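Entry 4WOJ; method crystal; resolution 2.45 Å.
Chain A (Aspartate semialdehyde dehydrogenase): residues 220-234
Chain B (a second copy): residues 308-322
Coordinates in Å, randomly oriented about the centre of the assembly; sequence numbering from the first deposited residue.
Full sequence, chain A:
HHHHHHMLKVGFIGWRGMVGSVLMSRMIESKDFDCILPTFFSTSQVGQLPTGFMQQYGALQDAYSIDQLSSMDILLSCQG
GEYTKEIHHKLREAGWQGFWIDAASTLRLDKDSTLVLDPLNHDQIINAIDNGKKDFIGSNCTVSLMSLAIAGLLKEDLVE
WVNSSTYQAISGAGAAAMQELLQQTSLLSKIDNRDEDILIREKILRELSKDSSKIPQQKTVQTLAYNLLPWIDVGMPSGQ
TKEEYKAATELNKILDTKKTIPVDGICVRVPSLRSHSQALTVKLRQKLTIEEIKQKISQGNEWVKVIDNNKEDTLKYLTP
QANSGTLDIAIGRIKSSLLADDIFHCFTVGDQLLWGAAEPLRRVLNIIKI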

# COMPACT_ATOMS: atom_id res chain seq x y z
N THR A 220 11.51 -2.84 -13.41
CA THR A 220 11.03 -2.55 -12.07
C THR A 220 12.16 -2.64 -11.10
O THR A 220 11.95 -2.55 -9.89
CB THR A 220 9.93 -3.52 -11.66
OG1 THR A 220 10.41 -4.86 -11.81
CG2 THR A 220 8.74 -3.35 -12.54
N VAL A 221 13.37 -2.88 -11.63
CA VAL A 221 14.60 -3.04 -10.83
C VAL A 221 14.58 -4.33 -9.98
O VAL A 221 15.59 -5.02 -9.89
CB VAL A 221 14.89 -1.81 -9.97
CG1 VAL A 221 16.21 -1.95 -9.23
CG2 VAL A 221 14.92 -0.56 -10.85
N GLN A 222 13.47 -4.59 -9.30
CA GLN A 222 13.22 -5.85 -8.62
C GLN A 222 11.86 -6.33 -9.05
O GLN A 222 11.10 -5.62 -9.65
CB GLN A 222 13.20 -5.70 -7.08
CG GLN A 222 14.37 -4.93 -6.45
CD GLN A 222 15.68 -5.72 -6.29
OE1 GLN A 222 15.75 -6.94 -6.49
NE2 GLN A 222 16.71 -5.01 -5.87
N THR A 223 11.54 -7.55 -8.73
CA THR A 223 10.24 -8.07 -9.07
C THR A 223 9.13 -7.33 -8.27
O THR A 223 9.19 -7.27 -7.04
CB THR A 223 10.18 -9.57 -8.77
OG1 THR A 223 11.13 -10.25 -9.61
CG2 THR A 223 8.82 -10.07 -9.06
N LEU A 224 8.14 -6.82 -8.98
CA LEU A 224 7.02 -6.13 -8.37
C LEU A 224 5.89 -7.10 -8.02
O LEU A 224 5.14 -6.87 -7.06
CB LEU A 224 6.54 -5.00 -9.29
CG LEU A 224 5.33 -4.14 -8.89
CD1 LEU A 224 5.51 -3.56 -7.50
CD2 LEU A 224 5.08 -3.03 -9.92
N ALA A 225 5.77 -8.19 -8.76
CA ALA A 225 4.69 -9.14 -8.49
C ALA A 225 4.84 -9.74 -7.09
O ALA A 225 5.96 -10.11 -6.70
CB ALA A 225 4.64 -10.23 -9.53
N TYR A 226 3.72 -9.85 -6.38
CA TYR A 226 3.70 -10.27 -4.98
C TYR A 226 4.68 -9.46 -4.17
O TYR A 226 5.28 -9.93 -3.23
CB TYR A 226 4.02 -11.76 -4.82
CG TYR A 226 3.09 -12.68 -5.60
CD1 TYR A 226 1.75 -12.84 -5.23
CD2 TYR A 226 3.55 -13.39 -6.71
CE1 TYR A 226 0.92 -13.70 -5.96
CE2 TYR A 226 2.73 -14.23 -7.44
CZ TYR A 226 1.42 -14.39 -7.07
OH TYR A 226 0.63 -15.23 -7.83
N ASN A 227 4.84 -8.21 -4.53
CA ASN A 227 5.80 -7.37 -3.86
C ASN A 227 5.34 -5.93 -3.73
O ASN A 227 4.29 -5.58 -4.20
CB ASN A 227 7.13 -7.48 -4.58
CG ASN A 227 8.29 -7.20 -3.67
OD1 ASN A 227 8.16 -7.24 -2.44
ND2 ASN A 227 9.46 -6.91 -4.25
N LEU A 228 6.15 -5.12 -3.05
CA LEU A 228 5.95 -3.69 -2.88
C LEU A 228 7.28 -3.04 -3.09
O LEU A 228 8.26 -3.56 -2.61
CB LEU A 228 5.57 -3.42 -1.39
CG LEU A 228 4.12 -3.25 -1.01
CD1 LEU A 228 3.32 -4.46 -1.47
CD2 LEU A 228 3.94 -3.04 0.48
N LEU A 229 7.31 -1.84 -3.67
CA LEU A 229 8.55 -1.06 -3.76
C LEU A 229 8.45 0.37 -3.21
O LEU A 229 7.92 1.29 -3.88
CB LEU A 229 9.02 -1.02 -5.20
CG LEU A 229 9.05 -2.36 -5.96
CD1 LEU A 229 9.36 -2.09 -7.44
CD2 LEU A 229 10.07 -3.33 -5.38
N PRO A 230 8.99 0.58 -2.01
CA PRO A 230 8.81 1.88 -1.38
C PRO A 230 9.89 2.89 -1.76
O PRO A 230 10.41 3.61 -0.89
CB PRO A 230 8.84 1.54 0.12
CG PRO A 230 9.76 0.37 0.19
CD PRO A 230 9.53 -0.42 -1.08
N TRP A 231 10.20 2.93 -3.05
CA TRP A 231 11.05 3.98 -3.63
C TRP A 231 10.62 4.30 -5.05
O TRP A 231 10.69 3.45 -5.92
CB TRP A 231 12.51 3.57 -3.66
CG TRP A 231 13.44 4.73 -3.96
CD1 TRP A 231 13.68 5.30 -5.18
CD2 TRP A 231 14.26 5.43 -3.04
NE1 TRP A 231 14.60 6.32 -5.06
CE2 TRP A 231 14.98 6.39 -3.75
CE3 TRP A 231 14.46 5.31 -1.66
CZ2 TRP A 231 15.86 7.26 -3.14
CZ3 TRP A 231 15.35 6.15 -1.06
CH2 TRP A 231 16.04 7.12 -1.79
N ILE A 232 10.18 5.54 -5.27
CA ILE A 232 9.83 5.99 -6.62
C ILE A 232 10.66 7.20 -7.01
O ILE A 232 10.61 8.20 -6.32
CB ILE A 232 8.30 6.19 -6.79
CG1 ILE A 232 7.63 4.82 -6.80
CG2 ILE A 232 7.98 6.90 -8.09
CD1 ILE A 232 6.13 4.81 -6.80
N ASP A 233 11.43 7.07 -8.10
CA ASP A 233 12.18 8.17 -8.76
C ASP A 233 13.68 8.33 -8.27
O ASP A 233 14.42 7.34 -8.13
CB ASP A 233 11.36 9.48 -8.69
CG ASP A 233 11.35 10.26 -10.02
OD1 ASP A 233 11.35 9.62 -11.10
OD2 ASP A 233 11.27 11.51 -9.97
N VAL A 234 14.12 9.57 -8.05
CA VAL A 234 15.52 9.85 -7.65
C VAL A 234 15.64 10.34 -6.19
O VAL A 234 14.69 10.88 -5.60
CB VAL A 234 16.20 10.83 -8.65
CG1 VAL A 234 16.28 10.19 -10.03
CG2 VAL A 234 15.48 12.17 -8.74
N ASP B 308 19.27 1.68 4.99
CA ASP B 308 19.73 3.00 4.67
C ASP B 308 18.89 3.60 3.56
O ASP B 308 18.48 2.92 2.62
CB ASP B 308 21.22 2.91 4.30
CG ASP B 308 21.78 4.19 3.79
OD1 ASP B 308 21.84 5.17 4.56
OD2 ASP B 308 22.17 4.24 2.61
N ASN B 309 18.64 4.90 3.68
CA ASN B 309 17.67 5.57 2.86
C ASN B 309 18.24 5.91 1.50
O ASN B 309 18.48 7.06 1.19
CB ASN B 309 17.19 6.83 3.56
CG ASN B 309 15.94 7.42 2.94
OD1 ASN B 309 15.24 6.77 2.16
ND2 ASN B 309 15.65 8.63 3.29
N ASN B 310 18.43 4.88 0.70
CA ASN B 310 18.81 5.06 -0.68
C ASN B 310 18.17 3.95 -1.51
O ASN B 310 17.74 2.93 -0.99
CB ASN B 310 20.32 5.05 -0.83
CG ASN B 310 20.90 3.67 -0.65
OD1 ASN B 310 20.90 2.86 -1.57
ND2 ASN B 310 21.43 3.40 0.53
N LYS B 311 18.12 4.19 -2.81
CA LYS B 311 17.35 3.39 -3.72
C LYS B 311 17.78 1.92 -3.80
O LYS B 311 16.99 1.00 -3.56
CB LYS B 311 17.44 4.03 -5.08
CG LYS B 311 16.53 3.42 -6.12
CD LYS B 311 16.63 4.25 -7.40
CE LYS B 311 15.53 3.91 -8.39
NZ LYS B 311 15.38 5.04 -9.34
N GLU B 312 19.04 1.69 -4.10
CA GLU B 312 19.49 0.33 -4.27
C GLU B 312 19.12 -0.50 -3.02
O GLU B 312 18.61 -1.63 -3.14
CB GLU B 312 21.01 0.28 -4.55
CG GLU B 312 21.63 -1.12 -4.43
CD GLU B 312 22.84 -1.37 -5.34
OE1 GLU B 312 23.79 -0.56 -5.36
OE2 GLU B 312 22.84 -2.41 -6.05
N ASP B 313 19.40 0.04 -1.84
CA ASP B 313 19.21 -0.71 -0.60
C ASP B 313 17.72 -0.85 -0.22
O ASP B 313 17.29 -1.84 0.39
CB ASP B 313 20.02 -0.06 0.52
CG ASP B 313 21.57 -0.25 0.38
OD1 ASP B 313 22.08 -1.00 -0.50
OD2 ASP B 313 22.28 0.37 1.19
N THR B 314 16.95 0.16 -0.57
CA THR B 314 15.54 0.18 -0.25
C THR B 314 14.83 -0.85 -1.07
O THR B 314 14.05 -1.66 -0.55
CB THR B 314 14.90 1.54 -0.52
OG1 THR B 314 15.48 2.50 0.35
CG2 THR B 314 13.42 1.47 -0.27
N LEU B 315 15.07 -0.81 -2.37
CA LEU B 315 14.41 -1.78 -3.25
C LEU B 315 14.88 -3.19 -2.97
O LEU B 315 14.11 -4.12 -3.06
CB LEU B 315 14.55 -1.42 -4.73
CG LEU B 315 13.87 -0.09 -5.11
CD1 LEU B 315 13.95 0.12 -6.61
CD2 LEU B 315 12.42 0.03 -4.67
N LYS B 316 16.13 -3.36 -2.58
CA LYS B 316 16.58 -4.72 -2.31
C LYS B 316 16.15 -5.29 -0.95
O LYS B 316 15.80 -6.47 -0.85
CB LYS B 316 18.09 -4.86 -2.47
CG LYS B 316 18.50 -6.32 -2.48
CD LYS B 316 19.95 -6.54 -2.83
CE LYS B 316 20.18 -7.98 -3.27
NZ LYS B 316 21.62 -8.26 -3.45
N TYR B 317 16.22 -4.48 0.09
CA TYR B 317 15.94 -4.99 1.47
C TYR B 317 14.65 -4.55 2.14
O TYR B 317 14.20 -5.25 3.02
CB TYR B 317 17.12 -4.70 2.40
CG TYR B 317 18.42 -5.21 1.84
CD1 TYR B 317 18.71 -6.59 1.81
CD2 TYR B 317 19.35 -4.32 1.29
CE1 TYR B 317 19.90 -7.07 1.27
CE2 TYR B 317 20.54 -4.78 0.75
CZ TYR B 317 20.81 -6.16 0.73
OH TYR B 317 22.01 -6.59 0.19
N LEU B 318 14.04 -3.42 1.76
CA LEU B 318 12.82 -2.94 2.49
C LEU B 318 11.53 -3.42 1.82
O LEU B 318 10.71 -2.62 1.44
CB LEU B 318 12.81 -1.42 2.60
CG LEU B 318 11.90 -0.81 3.66
CD1 LEU B 318 12.23 -1.31 5.05
CD2 LEU B 318 12.09 0.69 3.62
N THR B 319 11.42 -4.73 1.59
CA THR B 319 10.37 -5.28 0.79
C THR B 319 9.95 -6.65 1.28
O THR B 319 10.72 -7.32 1.97
CB THR B 319 10.77 -5.42 -0.69
OG1 THR B 319 11.61 -6.58 -0.86
CG2 THR B 319 11.47 -4.18 -1.18
N PRO B 320 8.72 -7.06 0.94
CA PRO B 320 8.19 -8.35 1.29
C PRO B 320 9.03 -9.50 0.73
O PRO B 320 9.25 -10.52 1.41
CB PRO B 320 6.82 -8.35 0.61
CG PRO B 320 6.41 -6.93 0.56
CD PRO B 320 7.66 -6.11 0.54
N GLN B 321 9.47 -9.32 -0.51
CA GLN B 321 10.37 -10.23 -1.14
C GLN B 321 11.55 -10.46 -0.24
O GLN B 321 11.94 -11.59 0.03
CB GLN B 321 10.90 -9.65 -2.46
CG GLN B 321 11.64 -10.68 -3.31
CD GLN B 321 12.50 -10.05 -4.39
OE1 GLN B 321 13.30 -9.13 -4.11
NE2 GLN B 321 12.34 -10.52 -5.62
N ALA B 322 12.15 -9.38 0.21
CA ALA B 322 13.38 -9.51 0.96
C ALA B 322 13.17 -10.14 2.33
O ALA B 322 14.00 -10.88 2.80
CB ALA B 322 14.03 -8.14 1.12
O HOH W 1 12.45 -6.30 -3.12

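The chain A stretch has no regular helix or strand; after a type II beta turn from L224(A) to N227(A) it passes along a short helix of chain B, residues 311-317, and the start of the next helix at P320(B). The two run in opposite senses: N227(A) sits nearest P320(B), L228(A) nearest T319(B), L229(A) nearest L315(B) and W231(A) nearest K311(B), with CA-CA separations of 5.8 to 6.3 Å. Together they bury 906 Å².

The largest bump on chain A is W231(A). Its CA-to-CB bond points toward chain B, and the indole, with chi1 in the t well, settles against the first turn of the helix. K311(B) lies over one face of the indole: its CB stands 3.7 Å from the centroid of the five-membered ring, only 16° off the ring normal, a CH-pi contact in which the aliphatic part of the lysine covers the aromatic surface. The backbone of N310(B) continues the cover over the same face, its C atom 3.6 Å from W231(A) CZ3, while N309(B) OD1 approaches CZ3 at the ring edge, at 3.3 Å. The lysine, extended with all four chi angles in t, then carries its ammonium beyond the ring, where K311(B) NZ donates to D233(A) O at 2.8 Å. That carbonyl also accepts from W231(A) NE1 at 3.2 Å, so one oxygen ties together the indole and the lysine that covers it.

L315(B) is the reciprocal bump. The end of its side chain comes nearer chain A, and its two methyls touch different parts of the segment: CD2 lies 3.6 Å from L229(A) CB and 3.7 Å from W231(A) CB, whereas CD1 reaches V221(A) CB at 4.0 Å. Q222(A) packs its aliphatic portion close by, with CG 3.5 Å from L315(B) O. P230(A) fits between the end of the helix and the threonine that precedes it by a turn; its CG is 3.4 Å from L318(B) O, 3.8 Å from T314(B) CG2 and 4.2 Å from L318(B) CD2. T314(B) OG1 is itself bound to N310(B) O at 2.7 Å, within its own helical turn.

At the other end, N227(A) meets the start of the second helix. Q321(B) N donates to N227(A) OD1 at 3.1 Å with a nearly straight angle of 163°, a first-turn amide, which has no earlier helical carbonyl to bond, finding its acceptor in the other chain. T319(B), the N-cap residue, accepts from A322(B) N through OG1 at 3.0 Å. P320(B) has no amide hydrogen to offer and contributes shape instead, its CD 3.2 Å from N227(A) OD1 and 3.9 Å from L228(A) CB. The asparagine is held in place by N227(A) ND2 donating to T223(A) O at 2.8 Å.

A single water fills the polar pocket left among these groups. It accepts from N227(A) ND2 at 3.3 Å and from T319(B) OG1 at 2.4 Å, and donates to L315(B) O at 2.7 Å and Q321(B) OE1 at 3.1 Å, joining both helices to the chain A segment.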